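PDB 4FMZ: internalin from Listeria monocytogenes serotype 4b, which probably takes part in adhesion to and invasion of host cells, as a leucine-rich-repeat protein of the internalin family. Local coordinates for residues Glu190-Leu195 with Thr212-Val217; Thr234-Leu239 with Asn253-Ile258; Leu68-Leu73 with Leu90-Ile95. All coordinates share one frame; numbering follows the deposited sequence. Where two conformers were deposited one is given.

Interaction 1: Glu190-Leu195 with Thr212-Val217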
ATOM      1  N   GLU A 190       6.987 -11.350  11.712  1.00 27.54           N
ATOM      2  CA  GLU A 190       6.526 -12.370  12.661  1.00 27.41           C
ATOM      3  C   GLU A 190       5.667 -11.748  13.759  1.00 30.91           C
ATOM      4  O   GLU A 190       4.703 -12.364  14.214  1.00 30.70           O
ATOM      5  CB  GLU A 190       7.733 -13.066  13.330  1.00 29.56           C
ATOM      6  CG  GLU A 190       8.572 -13.951  12.428  1.00 40.38           C
ATOM      7  CD  GLU A 190       9.852 -14.456  13.072  1.00 64.28           C
ATOM      8  OE1 GLU A 190       9.807 -14.865  14.255  1.00 69.15           O
ATOM      9  OE2 GLU A 190      10.901 -14.460  12.388  1.00 53.45           O
ATOM     10  N   ASP A 191       6.052 -10.524  14.187  1.00 27.13           N
ATOM     11  CA  ASP A 191       5.508  -9.793  15.326  1.00 26.82           C
ATOM     12  C   ASP A 191       5.041  -8.364  14.984  1.00 29.38           C
ATOM     13  O   ASP A 191       5.858  -7.485  14.643  1.00 28.88           O
ATOM     14  CB  ASP A 191       6.609  -9.749  16.406  1.00 29.85           C
ATOM     15  CG  ASP A 191       6.278  -9.064  17.717  1.00 40.06           C
ATOM     16  OD1 ASP A 191       5.113  -8.674  17.907  1.00 38.53           O
ATOM     17  OD2 ASP A 191       7.184  -8.950  18.567  1.00 50.54           O
ATOM     18  N   ILE A 192       3.721  -8.124  15.143  1.00 25.11           N
ATOM     19  CA  ILE A 192       3.135  -6.796  14.899  1.00 25.39           C
ATOM     20  C   ILE A 192       2.740  -6.104  16.235  1.00 29.41           C
ATOM     21  O   ILE A 192       2.118  -5.039  16.200  1.00 28.03           O
ATOM     22  CB  ILE A 192       1.941  -6.823  13.902  1.00 28.41           C
ATOM     23  CG1 ILE A 192       0.852  -7.867  14.292  1.00 28.49           C
ATOM     24  CG2 ILE A 192       2.421  -6.985  12.453  1.00 28.95           C
ATOM     25  CD1 ILE A 192      -0.576  -7.556  13.707  1.00 34.39           C
ATOM     26  N   SER A 193       3.158  -6.658  17.400  1.00 27.39           N
ATOM     27  CA  SER A 193       2.826  -6.083  18.715  1.00 28.73           C
ATOM     28  C   SER A 193       3.133  -4.556  18.821  1.00 33.50           C
ATOM     29  O   SER A 193       2.274  -3.882  19.379  1.00 33.78           O
ATOM     30  CB  SER A 193       3.488  -6.844  19.862  1.00 33.61           C
ATOM     31  OG  SER A 193       4.904  -6.821  19.778  1.00 44.50           O
ATOM     32  N   PRO A 194       4.207  -3.942  18.236  1.00 30.88           N
ATOM     33  CA  PRO A 194       4.357  -2.476  18.346  1.00 31.91           C
ATOM     34  C   PRO A 194       3.254  -1.673  17.644  1.00 34.94           C
ATOM     35  O   PRO A 194       3.066  -0.504  17.965  1.00 36.22           O
ATOM     36  CB  PRO A 194       5.695  -2.200  17.651  1.00 34.02           C
ATOM     37  CG  PRO A 194       6.412  -3.494  17.653  1.00 37.92           C
ATOM     38  CD  PRO A 194       5.350  -4.517  17.491  1.00 32.47           C
ATOM     39  N   LEU A 195       2.506  -2.293  16.722  1.00 28.56           N
ATOM     40  CA  LEU A 195       1.464  -1.606  15.963  1.00 25.85           C
ATOM     41  C   LEU A 195       0.196  -1.305  16.793  1.00 26.87           C
ATOM     42  O   LEU A 195      -0.707  -0.641  16.285  1.00 24.75           O
ATOM     43  CB  LEU A 195       1.111  -2.373  14.664  1.00 24.33           C
ATOM     44  CG  LEU A 195       2.275  -2.589  13.661  1.00 27.67           C
ATOM     45  CD1 LEU A 195       1.744  -3.042  12.317  1.00 27.93           C
ATOM     46  CD2 LEU A 195       3.151  -1.296  13.472  1.00 29.91           C
ATOM     47  N   THR A 212       1.595 -14.526  13.823  1.00 26.34           N
ATOM     48  CA  THR A 212       0.888 -15.536  14.623  1.00 27.18           C
ATOM     49  C   THR A 212      -0.164 -14.920  15.553  1.00 32.88           C
ATOM     50  O   THR A 212      -1.055 -15.634  16.020  1.00 35.22           O
ATOM     51  CB  THR A 212       1.889 -16.359  15.481  1.00 33.70           C
ATOM     52  OG1 THR A 212       2.650 -15.477  16.310  1.00 38.02           O
ATOM     53  CG2 THR A 212       2.833 -17.200  14.645  1.00 30.60           C
ATOM     54  N   ASP A 213      -0.006 -13.631  15.895  1.00 28.20           N
ATOM     55  CA  ASP A 213      -0.844 -12.953  16.874  1.00 27.71           C
ATOM     56  C   ASP A 213      -1.318 -11.580  16.381  1.00 30.08           C
ATOM     57  O   ASP A 213      -0.496 -10.726  16.044  1.00 29.27           O
ATOM     58  CB  ASP A 213      -0.034 -12.811  18.181  1.00 31.16           C
ATOM     59  CG  ASP A 213      -0.714 -12.177  19.385  1.00 38.93           C
ATOM     60  OD1 ASP A 213      -1.926 -11.887  19.305  1.00 38.40           O
ATOM     61  OD2 ASP A 213      -0.036 -11.994  20.415  1.00 45.97           O
ATOM     62  N   ILE A 214      -2.651 -11.362  16.395  1.00 25.37           N
ATOM     63  CA  ILE A 214      -3.241 -10.093  15.980  1.00 24.35           C
ATOM     64  C   ILE A 214      -3.806  -9.284  17.176  1.00 27.20           C
ATOM     65  O   ILE A 214      -4.616  -8.384  16.958  1.00 26.03           O
ATOM     66  CB  ILE A 214      -4.289 -10.259  14.845  1.00 26.39           C
ATOM     67  CG1 ILE A 214      -5.385 -11.304  15.187  1.00 26.91           C
ATOM     68  CG2 ILE A 214      -3.588 -10.549  13.517  1.00 26.04           C
ATOM     69  CD1 ILE A 214      -6.685 -11.160  14.379  1.00 34.29           C
ATOM     70  N   THR A 215      -3.320  -9.545  18.417  1.00 24.41           N
ATOM     71  CA  THR A 215      -3.716  -8.785  19.609  1.00 25.24           C
ATOM     72  C   THR A 215      -3.600  -7.238  19.369  1.00 30.11           C
ATOM     73  O   THR A 215      -4.584  -6.551  19.666  1.00 28.60           O
ATOM     74  CB  THR A 215      -2.903  -9.233  20.838  1.00 34.24           C
ATOM     75  OG1 THR A 215      -3.281 -10.574  21.144  1.00 39.37           O
ATOM     76  CG2 THR A 215      -3.133  -8.365  22.062  1.00 31.78           C
ATOM     77  N   PRO A 216      -2.504  -6.674  18.766  1.00 28.79           N
ATOM     78  CA  PRO A 216      -2.445  -5.204  18.583  1.00 28.98           C
ATOM     79  C   PRO A 216      -3.582  -4.599  17.752  1.00 30.72           C
ATOM     80  O   PRO A 216      -3.878  -3.418  17.923  1.00 31.06           O
ATOM     81  CB  PRO A 216      -1.103  -4.984  17.876  1.00 30.66           C
ATOM     82  CG  PRO A 216      -0.745  -6.305  17.324  1.00 34.68           C
ATOM     83  CD  PRO A 216      -1.229  -7.285  18.336  1.00 30.16           C
ATOM     84  N   VAL A 217      -4.234  -5.398  16.894  1.00 26.82           N
ATOM     85  CA  VAL A 217      -5.318  -4.940  16.012  1.00 26.07           C
ATOM     86  C   VAL A 217      -6.556  -4.502  16.859  1.00 29.54           C
ATOM     87  O   VAL A 217      -7.290  -3.614  16.421  1.00 29.68           O
ATOM     88  CB  VAL A 217      -5.659  -6.005  14.925  1.00 29.08           C
ATOM     89  CG1 VAL A 217      -6.786  -5.543  14.016  1.00 28.64           C
ATOM     90  CG2 VAL A 217      -4.420  -6.351  14.098  1.00 28.27           C
TER
HETATM   91  O   HOH W   1       2.846 -12.773  15.878  1.00 27.91           O
HETATM   92  O   HOH W   2       2.070 -10.135  16.511  1.00 27.58           O
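Ile192 of 190-195 reaches across to Asp213, Pro216 and Val217 of 212-217, and its side chain carries most of the apolar part of the contact. From CB the chain divides. The CG1 branch starts in the crowded position between the backbone N and the carbonyl carbon (chi1 52°), which turns it to the neighbouring loop: CG1 lies 3.6 Å from the carbonyl O of Asp213 and 3.8 Å from CG of Pro216. At the tip, CD1 rests against the same proline CG and comes within 4.0 Å of CG2 of Val217, with CG2 of Ile214 a little farther off. The two side chains, Ile192 and Pro216, cross at about a right angle. Pro216 is also pressed to the backbone, its CG 3.3 Å from the O of Ile192, an oxygen that already accepts from Leu195 N.

The polar part is relayed by two waters. Water 1 accepts from Thr212 N and donates to Glu190 O; water 2 accepts from Ile192 N at 2.9 Å and donates to Asp213 O at 2.7 Å. Each loop also carries its own Asx turn: Asp191 OD1 receives Ser193 N and OG, and Asp213 OD1 receives Thr215 N and OG1. The chemistry is consistent with each loop being shaped by its own Asx turn, while water-relayed backbone bonds and an isoleucine-proline contact join successive coils of the leucine-rich-repeat solenoid.

Interaction 2: Thr234-Leu239 with Asn253-Ile258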
ATOM      1  N   THR A 234      -4.399 -17.865  14.485  1.00 24.87           N
ATOM      2  CA  THR A 234      -5.314 -18.872  15.014  1.00 25.26           C
ATOM      3  C   THR A 234      -6.488 -18.194  15.721  1.00 30.94           C
ATOM      4  O   THR A 234      -7.628 -18.618  15.546  1.00 32.30           O
ATOM      5  CB  THR A 234      -4.583 -19.841  15.971  1.00 30.82           C
ATOM      6  OG1 THR A 234      -3.960 -19.085  17.013  1.00 34.93           O
ATOM      7  CG2 THR A 234      -3.520 -20.662  15.276  1.00 26.51           C
ATOM      8  N   ASP A 235      -6.201 -17.133  16.510  1.00 27.02           N
ATOM      9  CA  ASP A 235      -7.164 -16.447  17.360  1.00 25.88           C
ATOM     10  C   ASP A 235      -7.654 -15.125  16.777  1.00 27.40           C
ATOM     11  O   ASP A 235      -6.876 -14.186  16.608  1.00 27.21           O
ATOM     12  CB  ASP A 235      -6.556 -16.235  18.763  1.00 27.79           C
ATOM     13  CG  ASP A 235      -7.494 -15.627  19.789  1.00 36.14           C
ATOM     14  OD1 ASP A 235      -8.720 -15.634  19.556  1.00 35.95           O
ATOM     15  OD2 ASP A 235      -7.001 -15.146  20.826  1.00 43.94           O
ATOM     16  N   LEU A 236      -8.978 -15.047  16.561  1.00 23.07           N
ATOM     17  CA  LEU A 236      -9.675 -13.882  16.021  1.00 23.71           C
ATOM     18  C   LEU A 236     -10.296 -12.985  17.094  1.00 27.31           C
ATOM     19  O   LEU A 236     -10.805 -11.925  16.739  1.00 26.91           O
ATOM     20  CB  LEU A 236     -10.787 -14.318  15.044  1.00 23.64           C
ATOM     21  CG  LEU A 236     -10.375 -14.975  13.732  1.00 27.74           C
ATOM     22  CD1 LEU A 236     -11.571 -15.150  12.827  1.00 27.15           C
ATOM     23  CD2 LEU A 236      -9.315 -14.156  13.017  1.00 29.88           C
ATOM     24  N   SER A 237     -10.253 -13.379  18.387  1.00 24.96           N
ATOM     25  CA  SER A 237     -10.841 -12.612  19.502  1.00 25.48           C
ATOM     26  C   SER A 237     -10.408 -11.112  19.492  1.00 28.54           C
ATOM     27  O   SER A 237     -11.287 -10.284  19.746  1.00 26.89           O
ATOM     28  CB  SER A 237     -10.582 -13.278  20.859  1.00 30.04           C
ATOM     29  OG  SER A 237      -9.242 -13.176  21.316  1.00 39.87           O
ATOM     30  N   PRO A 238      -9.170 -10.698  19.071  1.00 26.04           N
ATOM     31  CA  PRO A 238      -8.860  -9.247  19.015  1.00 25.55           C
ATOM     32  C   PRO A 238      -9.730  -8.427  18.038  1.00 27.99           C
ATOM     33  O   PRO A 238      -9.737  -7.210  18.135  1.00 27.59           O
ATOM     34  CB  PRO A 238      -7.396  -9.222  18.565  1.00 26.98           C
ATOM     35  CG  PRO A 238      -6.846 -10.531  19.012  1.00 31.62           C
ATOM     36  CD  PRO A 238      -7.967 -11.486  18.716  1.00 27.65           C
ATOM     37  N   LEU A 239     -10.476  -9.078  17.122  1.00 24.45           N
ATOM     38  CA  LEU A 239     -11.342  -8.379  16.159  1.00 23.46           C
ATOM     39  C   LEU A 239     -12.751  -8.135  16.701  1.00 25.75           C
ATOM     40  O   LEU A 239     -13.507  -7.385  16.088  1.00 23.76           O
ATOM     41  CB  LEU A 239     -11.472  -9.196  14.832  1.00 23.19           C
ATOM     42  CG  LEU A 239     -10.201  -9.674  14.139  1.00 27.83           C
ATOM     43  CD1 LEU A 239     -10.542 -10.480  12.887  1.00 28.63           C
ATOM     44  CD2 LEU A 239      -9.290  -8.505  13.781  1.00 30.07           C
ATOM     45  N   ASN A 253      -4.939 -19.157   6.824  1.00 20.20           N
ATOM     46  CA  ASN A 253      -4.412 -19.014   8.179  1.00 20.59           C
ATOM     47  C   ASN A 253      -4.658 -20.336   8.930  1.00 23.38           C
ATOM     48  O   ASN A 253      -4.833 -21.364   8.275  1.00 22.74           O
ATOM     49  CB  ASN A 253      -5.034 -17.795   8.878  1.00 18.63           C
ATOM     50  CG  ASN A 253      -4.297 -16.530   8.559  1.00 33.20           C
ATOM     51  OD1 ASN A 253      -3.184 -16.325   9.017  1.00 21.91           O
ATOM     52  ND2 ASN A 253      -4.889 -15.663   7.753  1.00 23.35           N
ATOM     53  N   GLN A 254      -4.655 -20.319  10.278  1.00 21.86           N
ATOM     54  CA  GLN A 254      -4.876 -21.523  11.086  0.50 22.01           C
ATOM     55  C   GLN A 254      -6.078 -21.312  12.020  1.00 24.72           C
ATOM     56  O   GLN A 254      -6.059 -21.735  13.165  1.00 24.96           O
ATOM     57  CB  GLN A 254      -3.594 -21.874  11.869  0.50 24.24           C
ATOM     58  CG  GLN A 254      -2.454 -22.406  10.996  0.50 41.30           C
ATOM     59  CD  GLN A 254      -1.113 -22.390  11.692  0.50 58.95           C
ATOM     60  OE1 GLN A 254      -0.950 -22.881  12.815  0.50 53.72           O
ATOM     61  NE2 GLN A 254      -0.105 -21.863  11.014  0.50 51.80           N
ATOM     62  N   ILE A 255      -7.127 -20.656  11.520  1.00 21.17           N
ATOM     63  CA  ILE A 255      -8.337 -20.343  12.285  1.00 21.41           C
ATOM     64  C   ILE A 255      -9.286 -21.543  12.312  1.00 26.10           C
ATOM     65  O   ILE A 255      -9.571 -22.116  11.258  1.00 25.70           O
ATOM     66  CB  ILE A 255      -9.020 -19.094  11.651  1.00 23.78           C
ATOM     67  CG1 ILE A 255      -8.092 -17.856  11.709  1.00 23.47           C
ATOM     68  CG2 ILE A 255     -10.413 -18.798  12.253  1.00 25.11           C
ATOM     69  CD1 ILE A 255      -8.350 -16.872  10.580  1.00 27.11           C
ATOM     70  N   SER A 256      -9.808 -21.889  13.497  1.00 22.87           N
ATOM     71  CA  SER A 256     -10.794 -22.969  13.615  1.00 23.38           C
ATOM     72  C   SER A 256     -12.081 -22.453  14.249  1.00 28.66           C
ATOM     73  O   SER A 256     -13.086 -23.160  14.259  1.00 29.15           O
ATOM     74  CB  SER A 256     -10.243 -24.153  14.412  1.00 26.19           C
ATOM     75  OG  SER A 256      -9.797 -23.777  15.699  1.00 35.25           O
ATOM     76  N   ASP A 257     -12.055 -21.211  14.750  1.00 25.15           N
ATOM     77  CA  ASP A 257     -13.173 -20.591  15.447  1.00 25.65           C
ATOM     78  C   ASP A 257     -13.364 -19.150  14.958  1.00 28.80           C
ATOM     79  O   ASP A 257     -12.427 -18.348  15.013  1.00 28.32           O
ATOM     80  CB  ASP A 257     -12.892 -20.639  16.977  1.00 28.57           C
ATOM     81  CG  ASP A 257     -13.956 -20.101  17.915  1.00 43.21           C
ATOM     82  OD1 ASP A 257     -14.850 -19.374  17.449  1.00 44.22           O
ATOM     83  OD2 ASP A 257     -13.857 -20.366  19.132  1.00 51.89           O
ATOM     84  N   ILE A 258     -14.597 -18.819  14.521  1.00 24.38           N
ATOM     85  CA  ILE A 258     -14.926 -17.476  14.048  1.00 23.52           C
ATOM     86  C   ILE A 258     -16.004 -16.792  14.929  1.00 26.40           C
ATOM     87  O   ILE A 258     -16.608 -15.822  14.464  1.00 24.98           O
ATOM     88  CB  ILE A 258     -15.333 -17.452  12.539  1.00 26.26           C
ATOM     89  CG1 ILE A 258     -16.598 -18.306  12.244  1.00 26.94           C
ATOM     90  CG2 ILE A 258     -14.153 -17.810  11.638  1.00 26.51           C
ATOM     91  CD1 ILE A 258     -17.453 -17.789  11.035  1.00 26.71           C
TER
HETATM   92  O   HOH W   3      -9.490 -20.301  15.936  1.00 24.89           O
HETATM   93  O   HOH W   4     -10.771 -17.202  16.916  1.00 21.52           O
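Leu236 of 234-239 and Ile255 of 253-258 meet with their side chains at about a right angle, and this crossing forms the apolar heart of the contact. Leu236 points its CB toward the other loop, and its two methyls divide the work. Leu236 CD2 lies 3.8 Å from Ile255 CD1, and Leu236 CD1 lies 3.9 Å from Ile255 CG2. With CG1 beside the backbone N and CG2 anti to it (chi1 -62°), both branches of Ile255 reach Leu236. Ile258 is turned differently: it runs alongside Leu236 in the same direction, and its CG2 touches Leu236 CD1. Both Leu236 and Ile255 also pack on Ile250.

At the exposed end Thr234 and Gln254, in the conformer given, lie side by side and point the same way, with Thr234 CG2 3.6 Å from Gln254 CB. In the backbone beside them, Thr234 CA makes a CA-H...O contact of 3.5 Å with Gln254 O.

The backbones are joined through water. Water 3 donates to Thr234 O and accepts from Ser256 N; water 4 accepts from Leu236 N and donates to Asp257 O, both at 2.8 Å. Within 234-239, Asp235 OD1 takes Ser237 N in an Asx turn, its donor well above the carboxylate plane, and Ser237 OG donates to OD2. Nearby, Asn253 ND2 donates to Ile250 O of its own coil and to Ile228 O of the preceding one, and its OD1 accepts from Ile233 N. Aliphatic side chains of successive coils stacked in the interior, with such an asparagine beside them, are characteristic of the leucine-rich-repeat solenoid.

Interaction 3: Leu68-Leu73 with Leu90-Ile95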
ATOM      1  N   LEU A  68      10.567  24.155  -8.829  1.00 27.68           N
ATOM      2  CA  LEU A  68       9.875  22.873  -8.988  1.00 27.18           C
ATOM      3  C   LEU A  68       9.339  22.391  -7.653  1.00 31.29           C
ATOM      4  O   LEU A  68      10.083  22.328  -6.668  1.00 30.95           O
ATOM      5  CB  LEU A  68      10.817  21.825  -9.599  1.00 26.58           C
ATOM      6  CG  LEU A  68      10.208  20.558 -10.176  1.00 30.07           C
ATOM      7  CD1 LEU A  68       9.350  20.857 -11.417  1.00 30.79           C
ATOM      8  CD2 LEU A  68      11.300  19.582 -10.537  1.00 31.83           C
ATOM      9  N   GLU A  69       8.036  22.074  -7.630  1.00 28.38           N
ATOM     10  CA  GLU A  69       7.319  21.593  -6.446  1.00 27.30           C
ATOM     11  C   GLU A  69       6.833  20.167  -6.649  1.00 29.88           C
ATOM     12  O   GLU A  69       6.727  19.405  -5.694  1.00 28.86           O
ATOM     13  CB  GLU A  69       6.099  22.481  -6.167  1.00 28.70           C
ATOM     14  CG  GLU A  69       6.397  23.920  -5.770  1.00 37.71           C
ATOM     15  CD  GLU A  69       5.155  24.789  -5.652  1.00 53.37           C
ATOM     16  OE1 GLU A  69       4.041  24.236  -5.496  1.00 45.77           O
ATOM     17  OE2 GLU A  69       5.296  26.030  -5.704  1.00 47.18           O
ATOM     18  N   TYR A  70       6.496  19.827  -7.898  1.00 26.65           N
ATOM     19  CA  TYR A  70       5.934  18.538  -8.265  1.00 25.90           C
ATOM     20  C   TYR A  70       6.749  17.935  -9.407  1.00 28.85           C
ATOM     21  O   TYR A  70       6.890  18.537 -10.468  1.00 26.97           O
ATOM     22  CB  TYR A  70       4.455  18.746  -8.648  1.00 27.65           C
ATOM     23  CG  TYR A  70       3.655  17.528  -9.055  1.00 29.55           C
ATOM     24  CD1 TYR A  70       3.884  16.896 -10.276  1.00 31.48           C
ATOM     25  CD2 TYR A  70       2.556  17.113  -8.305  1.00 30.26           C
ATOM     26  CE1 TYR A  70       3.090  15.835 -10.702  1.00 32.03           C
ATOM     27  CE2 TYR A  70       1.753  16.053  -8.725  1.00 31.05           C
ATOM     28  CZ  TYR A  70       2.036  15.404  -9.914  1.00 37.18           C
ATOM     29  OH  TYR A  70       1.243  14.371 -10.339  1.00 38.91           O
ATOM     30  N   LEU A  71       7.292  16.744  -9.175  1.00 25.21           N
ATOM     31  CA  LEU A  71       8.117  16.072 -10.159  1.00 25.00           C
ATOM     32  C   LEU A  71       7.768  14.607 -10.227  1.00 28.84           C
ATOM     33  O   LEU A  71       7.869  13.903  -9.219  1.00 28.57           O
ATOM     34  CB  LEU A  71       9.612  16.263  -9.826  1.00 25.21           C
ATOM     35  CG  LEU A  71      10.596  15.506 -10.725  1.00 29.47           C
ATOM     36  CD1 LEU A  71      10.549  16.011 -12.166  1.00 29.06           C
ATOM     37  CD2 LEU A  71      11.986  15.596 -10.176  1.00 31.38           C
ATOM     38  N   ASN A  72       7.361  14.149 -11.422  1.00 25.97           N
ATOM     39  CA  ASN A  72       7.015  12.760 -11.668  1.00 24.98           C
ATOM     40  C   ASN A  72       7.955  12.174 -12.736  1.00 27.74           C
ATOM     41  O   ASN A  72       7.832  12.482 -13.926  1.00 25.38           O
ATOM     42  CB  ASN A  72       5.539  12.630 -12.075  1.00 23.47           C
ATOM     43  CG  ASN A  72       5.098  11.229 -12.418  1.00 36.87           C
ATOM     44  OD1 ASN A  72       5.881  10.275 -12.453  1.00 32.52           O
ATOM     45  ND2 ASN A  72       3.830  11.091 -12.742  1.00 30.24           N
ATOM     46  N   LEU A  73       8.870  11.305 -12.296  1.00 25.52           N
ATOM     47  CA  LEU A  73       9.820  10.633 -13.177  1.00 24.78           C
ATOM     48  C   LEU A  73       9.658   9.109 -13.065  1.00 29.74           C
ATOM     49  O   LEU A  73      10.631   8.351 -13.193  1.00 29.18           O
ATOM     50  CB  LEU A  73      11.256  11.062 -12.865  1.00 24.69           C
ATOM     51  CG  LEU A  73      11.621  12.516 -13.184  1.00 28.78           C
ATOM     52  CD1 LEU A  73      12.958  12.855 -12.610  1.00 29.55           C
ATOM     53  CD2 LEU A  73      11.622  12.784 -14.709  1.00 27.05           C
ATOM     54  N   LEU A  90      10.542  21.133  -3.504  1.00 26.74           N
ATOM     55  CA  LEU A  90       9.816  19.902  -3.838  1.00 25.78           C
ATOM     56  C   LEU A  90       8.920  19.443  -2.681  1.00 30.22           C
ATOM     57  O   LEU A  90       9.381  19.318  -1.533  1.00 28.68           O
ATOM     58  CB  LEU A  90      10.770  18.752  -4.228  1.00 24.84           C
ATOM     59  CG  LEU A  90      11.334  18.784  -5.644  1.00 27.27           C
ATOM     60  CD1 LEU A  90      12.421  17.732  -5.794  1.00 26.58           C
ATOM     61  CD2 LEU A  90      10.237  18.593  -6.699  1.00 28.14           C
ATOM     62  N   THR A  91       7.634  19.223  -3.001  1.00 27.65           N
ATOM     63  CA  THR A  91       6.621  18.731  -2.071  1.00 27.33           C
ATOM     64  C   THR A  91       6.156  17.343  -2.526  1.00 29.81           C
ATOM     65  O   THR A  91       5.840  16.510  -1.680  1.00 28.79           O
ATOM     66  CB  THR A  91       5.439  19.708  -1.938  1.00 34.24           C
ATOM     67  OG1 THR A  91       4.800  19.865  -3.206  1.00 33.43           O
ATOM     68  CG2 THR A  91       5.844  21.063  -1.353  1.00 31.73           C
ATOM     69  N   ASN A  92       6.101  17.107  -3.860  1.00 24.70           N
ATOM     70  CA  ASN A  92       5.671  15.839  -4.459  1.00 24.82           C
ATOM     71  C   ASN A  92       6.753  15.292  -5.373  1.00 28.82           C
ATOM     72  O   ASN A  92       7.117  15.940  -6.356  1.00 29.37           O
ATOM     73  CB  ASN A  92       4.351  16.005  -5.232  1.00 26.94           C
ATOM     74  CG  ASN A  92       3.218  16.578  -4.413  1.00 41.35           C
ATOM     75  OD1 ASN A  92       3.300  17.675  -3.847  1.00 33.78           O
ATOM     76  ND2 ASN A  92       2.117  15.858  -4.349  1.00 30.44           N
ATOM     77  N   LEU A  93       7.281  14.110  -5.039  1.00 24.95           N
ATOM     78  CA  LEU A  93       8.345  13.483  -5.820  1.00 24.40           C
ATOM     79  C   LEU A  93       8.010  12.015  -6.073  1.00 26.81           C
ATOM     80  O   LEU A  93       7.948  11.222  -5.123  1.00 24.52           O
ATOM     81  CB  LEU A  93       9.691  13.645  -5.076  1.00 24.37           C
ATOM     82  CG  LEU A  93      10.944  13.023  -5.695  1.00 28.17           C
ATOM     83  CD1 LEU A  93      11.188  13.536  -7.119  1.00 27.71           C
ATOM     84  CD2 LEU A  93      12.151  13.338  -4.839  1.00 29.64           C
ATOM     85  N   TYR A  94       7.793  11.660  -7.355  1.00 23.51           N
ATOM     86  CA  TYR A  94       7.425  10.303  -7.785  1.00 23.25           C
ATOM     87  C   TYR A  94       8.545   9.739  -8.636  1.00 27.45           C
ATOM     88  O   TYR A  94       8.698  10.130  -9.788  1.00 27.75           O
ATOM     89  CB  TYR A  94       6.084  10.336  -8.543  1.00 24.30           C
ATOM     90  CG  TYR A  94       5.016  11.106  -7.787  1.00 26.07           C
ATOM     91  CD1 TYR A  94       4.471  10.606  -6.596  1.00 28.07           C
ATOM     92  CD2 TYR A  94       4.615  12.370  -8.205  1.00 26.78           C
ATOM     93  CE1 TYR A  94       3.509  11.321  -5.878  1.00 28.96           C
ATOM     94  CE2 TYR A  94       3.647  13.093  -7.496  1.00 27.55           C
ATOM     95  CZ  TYR A  94       3.094  12.563  -6.331  1.00 35.71           C
ATOM     96  OH  TYR A  94       2.135  13.249  -5.608  1.00 36.43           O
ATOM     97  N   ILE A  95       9.397   8.901  -8.040  1.00 24.57           N
ATOM     98  CA  ILE A  95      10.555   8.360  -8.750  1.00 25.60           C
ATOM     99  C   ILE A  95      10.622   6.850  -8.625  1.00 29.01           C
ATOM    100  O   ILE A  95      11.714   6.278  -8.637  1.00 28.96           O
ATOM    101  CB  ILE A  95      11.898   9.037  -8.345  1.00 29.78           C
ATOM    102  CG1 ILE A  95      12.003   9.264  -6.821  1.00 30.89           C
ATOM    103  CG2 ILE A  95      12.092  10.329  -9.129  1.00 31.57           C
ATOM    104  CD1 ILE A  95      13.383   9.822  -6.319  1.00 40.13           C
TER
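Residues 70-72 and 92-94 run parallel, their axes 4.8 Å apart at closest approach and inclined by 6°, and backbone bonds alternate between them: Leu71 N to Asn92 O, Tyr94 N to Leu71 O and Leu73 N to Tyr94 O. Where the strands begin, Glu69 O takes two donors, Thr91 N at 2.8 Å and Asn92 N at 3.0 Å.

On the face bearing Tyr70, Asn92 and Tyr94, the tyrosines form a T-shaped pair with centroids 5.4 Å apart and planes at 66°. Tyr94 presents its edge: CE2 stands 3.6 Å above the plane of the Tyr70 ring, displaced toward its rim. Asn92 CB lies 3.7 Å from Tyr70 CD2. This is the regular strand side of a leucine-rich-repeat solenoid, each strand coming from a successive coil, with 48-50 and 114-116 continuing it beyond the pair.

The other face holds leucines. Leu71 and Leu93 lie alongside, pointing the same way, each with CG anti to the backbone N, and meet through Leu71 CD2 and Leu93 CD1 at 3.8 Å. Leu90 CD2 packs against Leu71 CB and Leu68 CG.

Asn92 ND2 donates to Tyr94 OH almost in its amide plane, at 2.9 Å and 174°, while Thr91 OG1 donates to Asn92 OD1; the amide is thereby held from both ends. Tyr94 OH is also hydrogen-bonded to Glu114.

All three contacts join consecutive coils of one solenoid, but at different places round the coil. Interaction 3 pairs strands 70-72 and 92-94 by direct backbone bonds, with buried leucines on one face and partly exposed aromatic and polar side chains on the other. Interactions 1 and 2 join loops between strands, where water relays the backbone polar groups and the buried side chains that meet across the contact are apolar. The two touch: Ile214 of interaction 1 packs on Pro238 and Leu239 of interaction 2, the centres being 13 Å apart. Interaction 3 lies on the opposite side of the chain's centre from the other two, its centre about 35 Å from that of interaction 1 and 43 Å from that of interaction 2.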